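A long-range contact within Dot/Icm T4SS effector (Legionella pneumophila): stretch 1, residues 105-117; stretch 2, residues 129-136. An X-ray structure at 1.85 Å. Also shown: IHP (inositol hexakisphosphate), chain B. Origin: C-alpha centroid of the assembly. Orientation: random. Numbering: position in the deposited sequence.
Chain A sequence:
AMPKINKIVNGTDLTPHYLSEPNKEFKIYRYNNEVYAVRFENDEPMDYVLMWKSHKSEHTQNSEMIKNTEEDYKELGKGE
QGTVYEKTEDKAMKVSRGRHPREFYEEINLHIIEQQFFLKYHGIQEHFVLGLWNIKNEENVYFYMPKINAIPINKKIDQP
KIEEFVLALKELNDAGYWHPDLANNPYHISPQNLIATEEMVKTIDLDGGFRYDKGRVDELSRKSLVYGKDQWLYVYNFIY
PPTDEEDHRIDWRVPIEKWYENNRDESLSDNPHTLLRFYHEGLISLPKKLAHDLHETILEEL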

# COMPACT_ATOMS: atom_id res chain seq x y z
N TYR A 105 -13.99 2.26 -12.65
CA TYR A 105 -12.85 1.37 -12.51
C TYR A 105 -11.66 1.85 -13.35
O TYR A 105 -10.51 1.72 -12.92
CB TYR A 105 -13.24 -0.05 -12.92
CG TYR A 105 -14.30 -0.65 -12.03
CD1 TYR A 105 -13.98 -1.12 -10.76
CD2 TYR A 105 -15.62 -0.77 -12.46
CE1 TYR A 105 -14.95 -1.68 -9.94
CE2 TYR A 105 -16.59 -1.33 -11.65
CZ TYR A 105 -16.25 -1.78 -10.39
OH TYR A 105 -17.21 -2.34 -9.58
N GLU A 106 -11.93 2.41 -14.53
CA GLU A 106 -10.85 2.95 -15.35
C GLU A 106 -10.07 4.02 -14.59
O GLU A 106 -8.83 4.08 -14.67
CB GLU A 106 -11.41 3.53 -16.65
CG GLU A 106 -11.97 2.48 -17.59
CD GLU A 106 -12.55 3.08 -18.85
OE1 GLU A 106 -12.84 4.30 -18.87
OE2 GLU A 106 -12.73 2.33 -19.83
N GLU A 107 -10.77 4.88 -13.84
CA GLU A 107 -10.10 5.93 -13.08
C GLU A 107 -9.25 5.33 -11.96
O GLU A 107 -8.11 5.77 -11.74
CB GLU A 107 -11.12 6.91 -12.52
CG GLU A 107 -10.52 8.16 -11.90
CD GLU A 107 -9.81 9.03 -12.93
OE1 GLU A 107 -10.05 8.85 -14.14
OE2 GLU A 107 -8.99 9.89 -12.52
N ILE A 108 -9.79 4.35 -11.24
CA ILE A 108 -9.00 3.67 -10.22
C ILE A 108 -7.76 3.05 -10.84
O ILE A 108 -6.66 3.16 -10.29
CB ILE A 108 -9.86 2.62 -9.49
CG1 ILE A 108 -10.90 3.31 -8.61
CG2 ILE A 108 -8.98 1.69 -8.67
CD1 ILE A 108 -11.97 2.38 -8.08
N ASN A 109 -7.92 2.37 -11.98
CA ASN A 109 -6.78 1.73 -12.63
C ASN A 109 -5.70 2.74 -12.96
O ASN A 109 -4.51 2.48 -12.74
CB ASN A 109 -7.24 1.01 -13.90
CG ASN A 109 -7.93 -0.32 -13.61
OD1 ASN A 109 -7.92 -0.81 -12.49
ND2 ASN A 109 -8.52 -0.90 -14.64
N LEU A 110 -6.08 3.90 -13.49
CA LEU A 110 -5.09 4.93 -13.81
C LEU A 110 -4.32 5.35 -12.56
O LEU A 110 -3.10 5.53 -12.60
CB LEU A 110 -5.77 6.13 -14.46
CG LEU A 110 -4.86 7.12 -15.18
CD1 LEU A 110 -5.62 7.81 -16.31
CD2 LEU A 110 -4.30 8.15 -14.23
N HIS A 111 -5.02 5.53 -11.44
CA HIS A 111 -4.34 5.94 -10.21
C HIS A 111 -3.48 4.81 -9.67
O HIS A 111 -2.38 5.07 -9.15
CB HIS A 111 -5.36 6.39 -9.17
CG HIS A 111 -5.88 7.78 -9.41
ND1 HIS A 111 -5.29 8.90 -8.86
CD2 HIS A 111 -6.92 8.22 -10.15
CE1 HIS A 111 -5.95 9.97 -9.25
NE2 HIS A 111 -6.94 9.59 -10.03
N ILE A 112 -3.94 3.56 -9.79
CA ILE A 112 -3.14 2.43 -9.33
C ILE A 112 -1.84 2.34 -10.13
O ILE A 112 -0.77 2.08 -9.58
CB ILE A 112 -3.94 1.12 -9.41
CG1 ILE A 112 -5.03 1.12 -8.32
CG2 ILE A 112 -3.02 -0.07 -9.27
CD1 ILE A 112 -5.88 -0.15 -8.29
N ILE A 113 -1.93 2.53 -11.45
CA ILE A 113 -0.73 2.49 -12.29
C ILE A 113 0.25 3.56 -11.85
O ILE A 113 1.45 3.30 -11.66
CB ILE A 113 -1.10 2.63 -13.77
CG1 ILE A 113 -1.89 1.41 -14.26
CG2 ILE A 113 0.15 2.85 -14.60
CD1 ILE A 113 -2.66 1.64 -15.53
N GLU A 114 -0.23 4.79 -11.67
CA GLU A 114 0.63 5.87 -11.19
C GLU A 114 1.21 5.52 -9.82
O GLU A 114 2.39 5.77 -9.56
CB GLU A 114 -0.15 7.17 -11.12
CG GLU A 114 -0.63 7.68 -12.48
CD GLU A 114 -1.47 8.93 -12.37
OE1 GLU A 114 -2.29 9.03 -11.43
OE2 GLU A 114 -1.30 9.84 -13.21
N GLN A 115 0.40 4.92 -8.95
CA GLN A 115 0.89 4.56 -7.62
C GLN A 115 1.92 3.44 -7.72
O GLN A 115 2.90 3.42 -6.97
CB GLN A 115 -0.28 4.17 -6.73
CG GLN A 115 -1.17 5.37 -6.38
CD GLN A 115 -2.51 4.97 -5.80
OE1 GLN A 115 -2.73 3.82 -5.43
NE2 GLN A 115 -3.42 5.93 -5.73
N GLN A 116 1.71 2.50 -8.64
CA GLN A 116 2.72 1.47 -8.88
C GLN A 116 4.05 2.10 -9.29
O GLN A 116 5.12 1.68 -8.82
CB GLN A 116 2.24 0.51 -9.96
CG GLN A 116 3.08 -0.76 -10.11
CD GLN A 116 2.69 -1.84 -9.11
OE1 GLN A 116 2.74 -1.63 -7.90
NE2 GLN A 116 2.28 -2.99 -9.62
N PHE A 117 4.01 3.12 -10.15
CA PHE A 117 5.25 3.79 -10.55
C PHE A 117 5.90 4.49 -9.36
O PHE A 117 7.13 4.47 -9.22
CB PHE A 117 4.98 4.79 -11.67
CG PHE A 117 5.03 4.18 -13.05
CD1 PHE A 117 6.25 3.97 -13.68
CD2 PHE A 117 3.87 3.81 -13.70
CE1 PHE A 117 6.31 3.41 -14.94
CE2 PHE A 117 3.92 3.23 -14.96
CZ PHE A 117 5.14 3.03 -15.58
N VAL A 129 0.49 -5.09 -2.80
CA VAL A 129 -0.09 -5.97 -3.83
C VAL A 129 -1.13 -5.11 -4.56
O VAL A 129 -2.31 -5.08 -4.22
CB VAL A 129 -0.69 -7.23 -3.26
CG1 VAL A 129 -1.36 -8.04 -4.36
CG2 VAL A 129 0.37 -8.06 -2.56
N LEU A 130 -0.69 -4.45 -5.64
CA LEU A 130 -1.60 -3.70 -6.49
C LEU A 130 -2.03 -4.56 -7.68
O LEU A 130 -1.51 -5.66 -7.92
CB LEU A 130 -0.95 -2.40 -6.96
CG LEU A 130 -0.77 -1.34 -5.88
CD1 LEU A 130 0.02 -0.14 -6.40
CD2 LEU A 130 -2.12 -0.88 -5.35
N GLY A 131 -2.99 -4.04 -8.44
CA GLY A 131 -3.55 -4.79 -9.54
C GLY A 131 -4.43 -3.89 -10.38
O GLY A 131 -4.39 -2.67 -10.24
N LEU A 132 -5.22 -4.50 -11.25
CA LEU A 132 -6.06 -3.75 -12.18
C LEU A 132 -7.43 -4.39 -12.29
O LEU A 132 -7.58 -5.61 -12.18
CB LEU A 132 -5.42 -3.66 -13.57
CG LEU A 132 -4.03 -3.04 -13.63
CD1 LEU A 132 -3.43 -3.21 -15.02
CD2 LEU A 132 -4.08 -1.57 -13.24
N TRP A 133 -8.44 -3.55 -12.52
CA TRP A 133 -9.81 -3.99 -12.71
C TRP A 133 -10.01 -4.32 -14.19
O TRP A 133 -9.83 -3.45 -15.05
CB TRP A 133 -10.79 -2.92 -12.26
CG TRP A 133 -10.86 -2.74 -10.78
CD1 TRP A 133 -10.23 -1.79 -10.04
CD2 TRP A 133 -11.61 -3.54 -9.86
NE1 TRP A 133 -10.54 -1.95 -8.71
CE2 TRP A 133 -11.40 -3.01 -8.57
CE3 TRP A 133 -12.45 -4.64 -10.00
CZ2 TRP A 133 -11.98 -3.55 -7.43
CZ3 TRP A 133 -13.04 -5.18 -8.86
CH2 TRP A 133 -12.80 -4.63 -7.60
N ASN A 134 -10.39 -5.56 -14.47
CA ASN A 134 -10.72 -5.97 -15.83
C ASN A 134 -12.15 -5.56 -16.13
O ASN A 134 -13.08 -5.92 -15.39
CB ASN A 134 -10.54 -7.48 -15.98
CG ASN A 134 -10.59 -7.92 -17.44
OD1 ASN A 134 -11.63 -7.83 -18.09
ND2 ASN A 134 -9.46 -8.40 -17.94
N ILE A 135 -12.34 -4.82 -17.22
CA ILE A 135 -13.62 -4.19 -17.50
C ILE A 135 -14.10 -4.48 -18.92
O ILE A 135 -14.97 -3.76 -19.44
CB ILE A 135 -13.53 -2.67 -17.26
CG1 ILE A 135 -12.51 -2.07 -18.24
CG2 ILE A 135 -13.14 -2.38 -15.83
CD1 ILE A 135 -12.23 -0.61 -18.02
N LYS A 136 -13.55 -5.52 -19.55
CA LYS A 136 -13.98 -5.82 -20.91
C LYS A 136 -15.44 -6.25 -20.94
O LYS A 136 -16.12 -6.10 -21.96
CB LYS A 136 -13.08 -6.90 -21.53
CG LYS A 136 -13.14 -8.27 -20.87
CD LYS A 136 -11.94 -9.11 -21.30
CE LYS A 136 -12.00 -10.52 -20.73
NZ LYS A 136 -10.82 -11.33 -21.14
C1 IHP B . -5.81 -15.02 -19.06
C2 IHP B . -6.53 -15.85 -20.15
C3 IHP B . -7.72 -15.08 -20.72
C4 IHP B . -7.29 -13.72 -21.27
C5 IHP B . -6.68 -12.87 -20.15
C6 IHP B . -5.50 -13.58 -19.48
O11 IHP B . -4.57 -15.65 -18.77
P1 IHP B . -4.40 -16.42 -17.33
O21 IHP B . -3.07 -16.06 -16.73
O31 IHP B . -5.52 -16.03 -16.40
O41 IHP B . -4.46 -17.92 -17.57
O12 IHP B . -6.97 -17.04 -19.55
P2 IHP B . -6.59 -18.48 -20.27
O22 IHP B . -5.61 -18.24 -21.39
O32 IHP B . -5.96 -19.38 -19.25
O42 IHP B . -7.85 -19.10 -20.81
O13 IHP B . -8.64 -14.87 -19.69
P3 IHP B . -10.24 -15.12 -19.92
O23 IHP B . -10.46 -15.88 -21.23
O33 IHP B . -10.78 -15.95 -18.76
O43 IHP B . -10.98 -13.80 -19.97
O14 IHP B . -8.39 -13.06 -21.81
P4 IHP B . -8.22 -12.43 -23.33
O24 IHP B . -7.94 -13.53 -24.32
O34 IHP B . -7.04 -11.47 -23.33
O44 IHP B . -9.48 -11.70 -23.72
O15 IHP B . -6.22 -11.66 -20.68
P5 IHP B . -6.99 -10.28 -20.27
O25 IHP B . -6.95 -9.32 -21.44
O35 IHP B . -8.43 -10.56 -19.91
O45 IHP B . -6.29 -9.66 -19.07
O16 IHP B . -5.15 -12.87 -18.31
P6 IHP B . -3.72 -12.05 -18.26
O26 IHP B . -2.96 -12.41 -17.00
O36 IHP B . -2.88 -12.41 -19.47
O46 IHP B . -4.01 -10.57 -18.28
O HOH W 1 0.96 -5.81 -8.96
O HOH W 2 2.28 -3.89 -6.45

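Residues 105-117 form part of a longer helix. Residues 129-136 pass across it in nearly the opposite direction, with 150° between the helix and the short strand 132-134. Together the two stretches bury 656 Å².

Val129 points away from the helix and makes no contact with it. Leu130 turns toward it. Its CB lies 3.9 Å from Ile112 CG2, and its CD1 reaches to 3.4 Å from Gln116 OE1 and 4.3 Å from Gln115 CB. The branched leucine end thus fits among the last turns of the stretch. Two waters link the Leu130 backbone to the Gln116 amide. Water 1 accepts from Gln116 NE2 (3.2 Å) and lies 2.7 Å from Leu130 O. Water 2 accepts from Leu130 N (3.1 Å) and lies 2.7 Å from Gln116 OE1. Gln116 suits this place because its amide offers both a donor and an acceptor.

Gly131 has no side chain, and its carbonyl faces Ile112. Gly131 O sits 3.1 Å from Ile112 CG2. This buried oxygen has no hydrogen-bond partner in the model.

Leu132 lies sideways to the helix. Its CD2 packs 3.8 Å from Ile113 CG1 and 4.4 Å from Ile112 CG2. Its CA is 3.5 Å from Asn109 OD1.

Trp133 is the centre of the polar contact. Its backbone is held by one side chain, Asn109, through two hydrogen bonds. Trp133 N donates to Asn109 OD1 at 2.8 Å, almost straight at 175°. Asn109 ND2 donates to Trp133 O at 2.9 Å. An asparagine amide can pair in this way with the NH and carbonyl of a single residue. The CB of Asn109 points sideways, but the amide end comes nearer to the strand.

The Trp133 side chain points toward the helix. The residue as a whole has the largest covered area of the contact, 103 Å². Tyr105 CD1 lies over one face of the indole, 3.5 Å from Trp133 CD2. The two aromatic planes meet obliquely, at 48°. Ile108 CG2 sits at the indole edge, 3.9 Å from Trp133 CD1.

Asn134 points away from the helix and toward the bound inositol hexakisphosphate. Its ND2 makes a weak hydrogen bond to IHP O35 at 3.1 Å.

Ile135 turns back to the helix. Its CG2 packs 3.7 Å from Tyr105 CB, and its CD1 comes within 3.1 Å of Glu106 CG. Here the glutamate contributes its aliphatic part.

Lys136 leaves the contact. Its NZ bonds IHP O43 at 2.7 Å, IHP O35 at 2.8 Å and IHP O44 at 2.9 Å, as suits a positive charge among phosphates.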